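PDB 4JGI: cobalamin-binding protein from Desulfitobacterium hafniense, which binds methylcobalamin between a helical domain and a Rossmann-like domain and probably serves as the corrinoid carrier of an O-demethylase system. Local coordinates for residues A[46-49]-A[50-53]; A[199-202]-A[203-206]; A[60-63]-A[64-67]; A[36-39]-A[40-44]. All coordinates share one frame; numbering follows the deposited sequence.

Contact 1: residues A[46-49]-A[50-53]; sequences MTKV and GERF
The carboxylate of Glu-51 folds back along its own helix, setting one oxygen beside each of two residues of the preceding turn. OE2 meets the methyl of Thr-47, 3.8 Å from CG2, the two side chains crossing at a slant. OE1 lies alongside Lys-48, 4.0 Å from its CG, with both chains running the same way. The charged ends do not meet here: Lys-48 NZ stays 5.4 Å from Glu-51 OE1, so any attraction between them is probably diffuse. With CG beside its backbone N (chi1 -74°), Glu-51 passes its CG over Thr-47 O at 3.5 Å. The guanidinium of Arg-52 instead leads off the helix to Glu-57 and Asp-13 in salt bridges, while its CG rests 3.2 Å from Lys-48 O. Beneath these side chains the backbone N-H groups of Gly-50 to Phe-53 bond the carbonyls of Met-46 to Val-49, the regular i to i+4 ladder of helix 32-54, part of the helical bundle that precedes the Rossmann-like domain in cobalamin carriers of this family. The Phe-53 bond to Val-49 O measures 2.9 Å from its N. Its ring leads away from this turn and packs on Ile-60 and Leu-63 of helix 60-77, about 5 Å from the bound methylcobalamin.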
loop_
_atom_site.group_PDB
_atom_site.type_symbol
_atom_site.label_atom_id
_atom_site.label_comp_id
_atom_site.label_asym_id
_atom_site.label_seq_id
_atom_site.Cartn_x
_atom_site.Cartn_y
_atom_site.Cartn_z
ATOM N N MET A 46 7.711 6.431 5.820
ATOM C CA MET A 46 6.829 5.269 5.915
ATOM C C MET A 46 7.562 3.929 5.793
ATOM O O MET A 46 7.271 2.991 6.474
ATOM C CB MET A 46 5.723 5.371 4.829
ATOM C CG MET A 46 4.839 4.155 4.838
ATOM S SD MET A 46 3.913 4.210 6.339
ATOM C CE MET A 46 2.713 5.149 5.394
ATOM N N THR A 47 8.502 3.867 4.861
ATOM C CA THR A 47 9.332 2.718 4.740
ATOM C C THR A 47 10.086 2.394 6.017
ATOM O O THR A 47 10.207 1.234 6.445
ATOM C CB THR A 47 10.200 2.800 3.516
ATOM O OG1 THR A 47 9.369 2.807 2.340
ATOM C CG2 THR A 47 11.161 1.664 3.464
ATOM N N LYS A 48 10.572 3.432 6.644
ATOM C CA LYS A 48 11.273 3.287 7.936
ATOM C C LYS A 48 10.316 2.790 9.074
ATOM O O LYS A 48 10.687 1.996 9.909
ATOM C CB LYS A 48 11.957 4.624 8.287
ATOM C CG LYS A 48 13.166 4.950 7.403
ATOM C CD LYS A 48 13.656 6.405 7.643
ATOM C CE LYS A 48 14.483 7.041 6.515
ATOM N NZ LYS A 48 15.741 6.286 6.191
ATOM N N VAL A 49 9.036 3.207 9.076
ATOM C CA VAL A 49 8.013 2.623 9.955
ATOM C C VAL A 49 7.932 1.130 9.749
ATOM O O VAL A 49 7.965 0.373 10.736
ATOM C CB VAL A 49 6.646 3.283 9.755
ATOM C CG1 VAL A 49 5.612 2.635 10.636
ATOM C CG2 VAL A 49 6.721 4.767 10.146
ATOM N N GLY A 50 7.892 0.696 8.502
ATOM C CA GLY A 50 7.886 -0.721 8.282
ATOM C C GLY A 50 9.103 -1.459 8.781
ATOM O O GLY A 50 8.960 -2.543 9.338
ATOM N N GLU A 51 10.272 -0.850 8.605
ATOM C CA GLU A 51 11.509 -1.470 9.087
ATOM C C GLU A 51 11.463 -1.633 10.640
ATOM O O GLU A 51 11.838 -2.641 11.208
ATOM C CB GLU A 51 12.704 -0.586 8.705
ATOM C CG GLU A 51 13.016 -0.675 7.219
ATOM C CD GLU A 51 13.982 0.384 6.683
ATOM O OE1 GLU A 51 14.564 1.189 7.458
ATOM O OE2 GLU A 51 14.174 0.401 5.453
ATOM N N ARG A 52 10.932 -0.617 11.311
ATOM C CA ARG A 52 10.766 -0.597 12.762
ATOM C C ARG A 52 9.720 -1.548 13.329
ATOM O O ARG A 52 9.829 -2.053 14.455
ATOM C CB ARG A 52 10.604 0.848 13.254
ATOM C CG ARG A 52 11.785 1.732 12.918
ATOM C CD ARG A 52 11.591 3.160 13.258
ATOM N NE ARG A 52 11.644 3.424 14.690
ATOM C CZ ARG A 52 11.654 4.696 15.163
ATOM N NH1 ARG A 52 11.618 5.736 14.314
ATOM N NH2 ARG A 52 11.694 4.941 16.456
ATOM N N PHE A 53 8.703 -1.836 12.535
ATOM C CA PHE A 53 7.789 -2.908 12.830
ATOM C C PHE A 53 8.490 -4.284 12.671
ATOM O O PHE A 53 8.298 -5.144 13.531
ATOM C CB PHE A 53 6.581 -2.790 11.902
ATOM C CG PHE A 53 5.599 -3.905 12.065
ATOM C CD1 PHE A 53 4.673 -3.852 13.066
ATOM C CD2 PHE A 53 5.654 -5.055 11.275
ATOM C CE1 PHE A 53 3.775 -4.894 13.275
ATOM C CE2 PHE A 53 4.778 -6.091 11.445
ATOM C CZ PHE A 53 3.849 -6.025 12.454
#

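Contact 2: residues A[199-202]-A[203-206]; sequences AADG and VKIC
Four backbone hydrogen bonds tie residues 199-202 to 203-206, each spanning one helical turn. Lys-204 N meets Ala-200 O at 3.0 Å with an N-H...O angle of 165°, and the bonds from Val-203 N to Ala-199 O, from Ile-205 N to Asp-201 O and from Cys-206 N to Gly-202 O are matched in length. At the start of the helix the polar work passes to side chains and ligand. Asp-201 swings its carboxylate back toward the N terminus with CG anti to the backbone N (chi1 180°), where OD2 accepts Thr-197 N, while Asn-198 OD1 accepts Asp-201 N. Ala-199 N gives a hydrogen bond to O8R of methylcobalamin, placing this first turn in the cofactor pocket. Van der Waals contacts complete the turn. The side chains of Ile-205 and Asp-201 cross at a slant, CD1 of the isoleucine lying 3.6 Å from Asp-201 OD2, and Val-203 sets CG2 3.5 Å from Ala-199 O. The helix is the last of the Rossmann-like domain: it follows edge strand 194-195, lays Ala-199 and Val-203 against helix 104-115 at Ile-108, Phe-109 and Met-112, and touches Phe-118, just before strand 119-122, through Cys-206.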
loop_
_atom_site.group_PDB
_atom_site.type_symbol
_atom_site.label_atom_id
_atom_site.label_comp_id
_atom_site.label_asym_id
_atom_site.label_seq_id
_atom_site.Cartn_x
_atom_site.Cartn_y
_atom_site.Cartn_z
ATOM N N ALA A 199 2.453 -4.020 5.803
ATOM C CA ALA A 199 1.780 -3.171 4.892
ATOM C C ALA A 199 2.650 -2.037 4.366
ATOM O O ALA A 199 2.517 -1.620 3.206
ATOM C CB ALA A 199 0.537 -2.590 5.520
ATOM N N ALA A 200 3.534 -1.539 5.211
ATOM C CA ALA A 200 4.426 -0.463 4.754
ATOM C C ALA A 200 5.466 -0.993 3.725
ATOM O O ALA A 200 5.739 -0.306 2.728
ATOM C CB ALA A 200 5.086 0.159 5.970
ATOM N N ASP A 201 5.995 -2.192 3.988
ATOM C CA ASP A 201 6.823 -2.845 2.985
ATOM C C ASP A 201 6.063 -3.042 1.683
ATOM O O ASP A 201 6.585 -2.832 0.586
ATOM C CB ASP A 201 7.281 -4.190 3.505
ATOM C CG ASP A 201 8.147 -4.942 2.527
ATOM O OD1 ASP A 201 9.239 -4.429 2.246
ATOM O OD2 ASP A 201 7.755 -6.093 2.139
ATOM N N GLY A 202 4.762 -3.408 1.778
ATOM C CA GLY A 202 3.979 -3.579 0.559
ATOM C C GLY A 202 3.860 -2.297 -0.235
ATOM O O GLY A 202 3.921 -2.291 -1.494
ATOM N N VAL A 203 3.669 -1.145 0.431
ATOM C CA VAL A 203 3.600 0.123 -0.276
ATOM C C VAL A 203 4.911 0.426 -0.979
ATOM O O VAL A 203 4.911 0.932 -2.108
ATOM C CB VAL A 203 3.192 1.280 0.628
ATOM C CG1 VAL A 203 3.293 2.594 -0.079
ATOM C CG2 VAL A 203 1.809 1.065 1.145
ATOM N N LYS A 204 6.004 0.160 -0.269
ATOM C CA LYS A 204 7.384 0.322 -0.821
ATOM C C LYS A 204 7.501 -0.450 -2.139
ATOM O O LYS A 204 7.988 0.105 -3.146
ATOM C CB LYS A 204 8.447 -0.174 0.141
ATOM C CG LYS A 204 9.872 0.027 -0.436
ATOM C CD LYS A 204 10.891 -0.683 0.475
ATOM C CE LYS A 204 12.336 -0.670 -0.008
ATOM N NZ LYS A 204 13.424 -0.943 1.021
ATOM N N ILE A 205 7.050 -1.688 -2.118
ATOM C CA ILE A 205 7.057 -2.528 -3.340
ATOM C C ILE A 205 6.263 -1.917 -4.469
ATOM O O ILE A 205 6.718 -1.823 -5.651
ATOM C CB ILE A 205 6.653 -3.961 -3.028
ATOM C CG1 ILE A 205 7.644 -4.686 -2.133
ATOM C CG2 ILE A 205 6.344 -4.738 -4.311
ATOM C CD1 ILE A 205 7.122 -5.893 -1.417
ATOM N N CYS A 206 5.086 -1.458 -4.158
ATOM C CA CYS A 206 4.184 -0.946 -5.138
ATOM C C CYS A 206 4.690 0.384 -5.745
ATOM O O CYS A 206 4.578 0.634 -6.949
ATOM C CB CYS A 206 2.818 -0.729 -4.498
ATOM S SG CYS A 206 1.876 -2.245 -4.139
#

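Contact 3: residues A[60-63]-A[64-67]; sequences IGDL and IFAG
Phe-65 N donates to Gly-61 O in a short, nearly straight hydrogen bond of 2.9 Å, with an N-H...O angle of 170°. Ala-66 N reaches Asp-62 O at the same length but less directly, Ile-64 N bonds Ile-60 O at 3.1 Å, and the bond from Gly-67 N to Leu-63 O is weak. The oxygen of Gly-61 has a second neighbour in the ring of Phe-65. That ring leans back over the carbonyl, with chi1 at -55° setting CG beside its own backbone N, and Gly-61 O sits 3.1 Å from the ring plane toward the rim, nearest CG. Asp-62 N lies farther off over the same face. Gly-61, lacking a side chain, belongs to the opening turn of helix 60-77, the helix of the N-terminal bundle that borders the cofactor. Asp-62 turns its OD2 back to accept Phe-59 N, while its OD1 stands 3.9 Å from CD2 of Phe-65, carboxylate and ring nearly perpendicular at 84°. On another side of the helix Ile-60 and Ile-64 cross, CG2 of Ile-60 lying 4.2 Å from CD1 of Ile-64. Ile-60 and Leu-63 both touch methylcobalamin, and both also pack on Ile-108 of helix 104-115.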
loop_
_atom_site.group_PDB
_atom_site.type_symbol
_atom_site.label_atom_id
_atom_site.label_comp_id
_atom_site.label_asym_id
_atom_site.label_seq_id
_atom_site.Cartn_x
_atom_site.Cartn_y
_atom_site.Cartn_z
ATOM N N ILE A 60 1.257 -3.435 15.625
ATOM C CA ILE A 60 0.164 -3.194 14.667
ATOM C C ILE A 60 -0.409 -1.784 14.820
ATOM O O ILE A 60 -0.702 -1.111 13.834
ATOM C CB ILE A 60 -0.958 -4.261 14.871
ATOM C CG1 ILE A 60 -0.353 -5.590 14.437
ATOM C CG2 ILE A 60 -2.257 -3.977 14.108
ATOM C CD1 ILE A 60 0.212 -5.642 13.034
ATOM N N GLY A 61 -0.636 -1.344 16.055
ATOM C CA GLY A 61 -1.173 -0.010 16.249
ATOM C C GLY A 61 -0.355 1.063 15.537
ATOM O O GLY A 61 -0.921 2.019 14.937
ATOM N N ASP A 62 0.970 0.950 15.539
ATOM C CA ASP A 62 1.790 1.954 14.894
ATOM C C ASP A 62 1.580 1.954 13.393
ATOM O O ASP A 62 1.635 2.988 12.789
ATOM C CB ASP A 62 3.253 1.697 15.217
ATOM C CG ASP A 62 3.486 1.799 16.702
ATOM O OD1 ASP A 62 3.133 2.896 17.269
ATOM O OD2 ASP A 62 3.877 0.822 17.369
ATOM N N LEU A 63 1.301 0.779 12.833
ATOM C CA LEU A 63 0.998 0.767 11.428
ATOM C C LEU A 63 -0.355 1.452 11.112
ATOM O O LEU A 63 -0.494 2.066 10.052
ATOM C CB LEU A 63 1.017 -0.616 10.846
ATOM C CG LEU A 63 2.290 -1.389 10.989
ATOM C CD1 LEU A 63 2.082 -2.786 10.395
ATOM C CD2 LEU A 63 3.462 -0.761 10.314
ATOM N N ILE A 64 -1.361 1.250 11.966
ATOM C CA ILE A 64 -2.580 1.962 11.798
ATOM C C ILE A 64 -2.335 3.474 11.845
ATOM O O ILE A 64 -2.784 4.255 10.989
ATOM C CB ILE A 64 -3.561 1.490 12.876
ATOM C CG1 ILE A 64 -3.885 0.015 12.662
ATOM C CG2 ILE A 64 -4.840 2.381 12.851
ATOM C CD1 ILE A 64 -4.686 -0.593 13.773
ATOM N N PHE A 65 -1.586 3.890 12.867
ATOM C CA PHE A 65 -1.241 5.285 13.046
ATOM C C PHE A 65 -0.530 5.896 11.849
ATOM O O PHE A 65 -0.904 6.981 11.399
ATOM C CB PHE A 65 -0.413 5.558 14.288
ATOM C CG PHE A 65 -0.999 5.061 15.617
ATOM C CD1 PHE A 65 -2.341 4.767 15.824
ATOM C CD2 PHE A 65 -0.141 4.874 16.659
ATOM C CE1 PHE A 65 -2.765 4.285 17.035
ATOM C CE2 PHE A 65 -0.545 4.394 17.852
ATOM C CZ PHE A 65 -1.865 4.053 18.029
ATOM N N ALA A 66 0.429 5.143 11.299
ATOM C CA ALA A 66 1.193 5.671 10.229
ATOM C C ALA A 66 0.364 6.025 9.045
ATOM O O ALA A 66 0.580 7.074 8.390
ATOM C CB ALA A 66 2.294 4.682 9.831
ATOM N N GLY A 67 -0.551 5.125 8.659
ATOM C CA GLY A 67 -1.399 5.441 7.560
ATOM C C GLY A 67 -2.269 6.693 7.714
ATOM O O GLY A 67 -2.423 7.510 6.811
#

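Contact 4: residues A[36-39]-A[40-44]; sequences QELI and KAFQQ
Two first torsions bring Leu-38 and Phe-42 together: the leucine holds CG anti to its backbone N (chi1 -175°), whereas the phenylalanine holds CG beside its own N (chi1 -70°), leaning its ring back toward the preceding turn. CD1 of Leu-38 thus comes over a face of the Phe-42 ring, 4.0 Å from the centroid and 20° off the normal, a CH-pi contact. The branch point follows, with Leu-38 CG 3.8 Å from Phe-42 CE2. In the backbone of the same pair, Phe-42 N bonds Leu-38 O at 2.9 Å. One residue on, Ile-39 and Gln-43 run alongside each other; CG2 of the isoleucine lies 3.6 Å from OE1 of the glutamine, and Gln-43 CG sits 3.3 Å from Ile-39 O. The Phe-42 ring is buried among Ile-19, Val-22 and Val-23 of helix 16-29, Leu-70 and Ala-73 of helix 60-77, and Ser-7 of helix 4-12. A serine in place of this phenylalanine would probably leave Leu-38 CD1 without its aromatic face and open a gap where these helices converge. The chemistry is that of a bundle core: apolar and aromatic toward the neighbouring helices, with Gln-36, Glu-37 and Lys-40 exposed on the outer side.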
loop_
_atom_site.group_PDB
_atom_site.type_symbol
_atom_site.label_atom_id
_atom_site.label_comp_id
_atom_site.label_asym_id
_atom_site.label_seq_id
_atom_site.Cartn_x
_atom_site.Cartn_y
_atom_site.Cartn_z
ATOM N N GLN A 36 5.904 18.633 -3.142
ATOM C CA GLN A 36 6.220 17.309 -3.698
ATOM C C GLN A 36 7.489 16.707 -3.067
ATOM O O GLN A 36 7.507 15.517 -2.822
ATOM C CB GLN A 36 6.307 17.207 -5.281
ATOM C CG GLN A 36 6.681 18.412 -6.100
ATOM C CD GLN A 36 6.236 18.317 -7.566
ATOM O OE1 GLN A 36 5.044 18.468 -7.878
ATOM N NE2 GLN A 36 7.198 18.099 -8.478
ATOM N N GLU A 37 8.542 17.486 -2.802
ATOM C CA GLU A 37 9.718 16.946 -2.158
ATOM C C GLU A 37 9.430 16.413 -0.716
ATOM O O GLU A 37 9.946 15.385 -0.306
ATOM C CB GLU A 37 10.889 17.954 -2.116
ATOM C CG GLU A 37 11.521 18.222 -3.491
ATOM C CD GLU A 37 12.559 19.331 -3.541
ATOM O OE1 GLU A 37 12.751 20.037 -2.516
ATOM O OE2 GLU A 37 13.182 19.503 -4.632
ATOM N N LEU A 38 8.584 17.159 0.003
ATOM C CA LEU A 38 8.202 16.806 1.336
ATOM C C LEU A 38 7.394 15.503 1.328
ATOM O O LEU A 38 7.628 14.608 2.140
ATOM C CB LEU A 38 7.433 17.925 2.025
ATOM C CG LEU A 38 7.115 17.618 3.482
ATOM C CD1 LEU A 38 8.334 17.362 4.329
ATOM C CD2 LEU A 38 6.254 18.741 4.076
ATOM N N ILE A 39 6.497 15.395 0.383
ATOM C CA ILE A 39 5.739 14.137 0.201
ATOM C C ILE A 39 6.648 12.961 -0.000
ATOM O O ILE A 39 6.505 11.907 0.684
ATOM C CB ILE A 39 4.770 14.281 -0.946
ATOM C CG1 ILE A 39 3.650 15.248 -0.530
ATOM C CG2 ILE A 39 4.168 12.926 -1.371
ATOM C CD1 ILE A 39 2.856 15.765 -1.703
ATOM N N LYS A 40 7.654 13.109 -0.873
ATOM C CA LYS A 40 8.610 12.027 -1.077
ATOM C C LYS A 40 9.381 11.666 0.197
ATOM O O LYS A 40 9.598 10.495 0.531
ATOM C CB LYS A 40 9.604 12.381 -2.201
ATOM C CG LYS A 40 10.581 11.290 -2.593
ATOM C CD LYS A 40 10.288 10.482 -3.892
ATOM C CE LYS A 40 11.365 9.385 -4.125
ATOM N NZ LYS A 40 11.558 8.723 -5.489
ATOM N N ALA A 41 9.753 12.680 0.971
ATOM C CA ALA A 41 10.411 12.421 2.214
ATOM C C ALA A 41 9.525 11.658 3.218
ATOM O O ALA A 41 9.986 10.765 3.923
ATOM C CB ALA A 41 10.895 13.722 2.837
ATOM N N PHE A 42 8.246 12.068 3.315
ATOM C CA PHE A 42 7.334 11.317 4.124
ATOM C C PHE A 42 7.133 9.876 3.681
ATOM O O PHE A 42 7.053 8.926 4.515
ATOM C CB PHE A 42 6.004 12.073 4.247
ATOM C CG PHE A 42 6.046 13.326 5.065
ATOM C CD1 PHE A 42 6.944 13.525 6.116
ATOM C CD2 PHE A 42 5.038 14.293 4.841
ATOM C CE1 PHE A 42 6.892 14.687 6.939
ATOM C CE2 PHE A 42 4.963 15.425 5.659
ATOM C CZ PHE A 42 5.909 15.631 6.665
ATOM N N GLN A 43 7.130 9.655 2.408
ATOM C CA GLN A 43 7.008 8.283 1.857
ATOM C C GLN A 43 8.247 7.434 2.260
ATOM O O GLN A 43 8.163 6.255 2.549
ATOM C CB GLN A 43 6.767 8.377 0.323
ATOM C CG GLN A 43 5.391 8.888 -0.013
ATOM C CD GLN A 43 5.051 9.041 -1.475
ATOM O OE1 GLN A 43 3.889 9.406 -1.826
ATOM N NE2 GLN A 43 6.009 8.805 -2.307
ATOM N N GLN A 44 9.439 8.030 2.253
ATOM C CA GLN A 44 10.608 7.369 2.676
ATOM C C GLN A 44 10.489 7.066 4.142
ATOM O O GLN A 44 10.892 5.993 4.607
ATOM C CB GLN A 44 11.773 8.261 2.346
ATOM C CG GLN A 44 12.910 8.247 3.349
ATOM C CD GLN A 44 14.036 9.212 2.955
ATOM O OE1 GLN A 44 13.920 9.950 1.957
ATOM N NE2 GLN A 44 15.114 9.225 3.741
#

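Overall arrangement
From the N terminus the order is contact 4, contact 1, contact 3 and contact 2. Each is a single helical turn bonded to the next, so none closes a long loop, and they run in series without nesting or crossing. Contacts 4 and 1 share helix 32-54, their centres 15 Å apart. Contact 1 is the hub: Met-46 SD and Val-49 CG1 pack on Ala-66 of contact 3, and Gly-50 CA lies 3.7 Å from Ala-200 CB of contact 2. Contacts 2 and 3 do not touch, their nearest atoms being about 5 Å apart, yet both meet methylcobalamin. Helix 32-54 thereby joins the bundle to the last helix of the Rossmann-like domain.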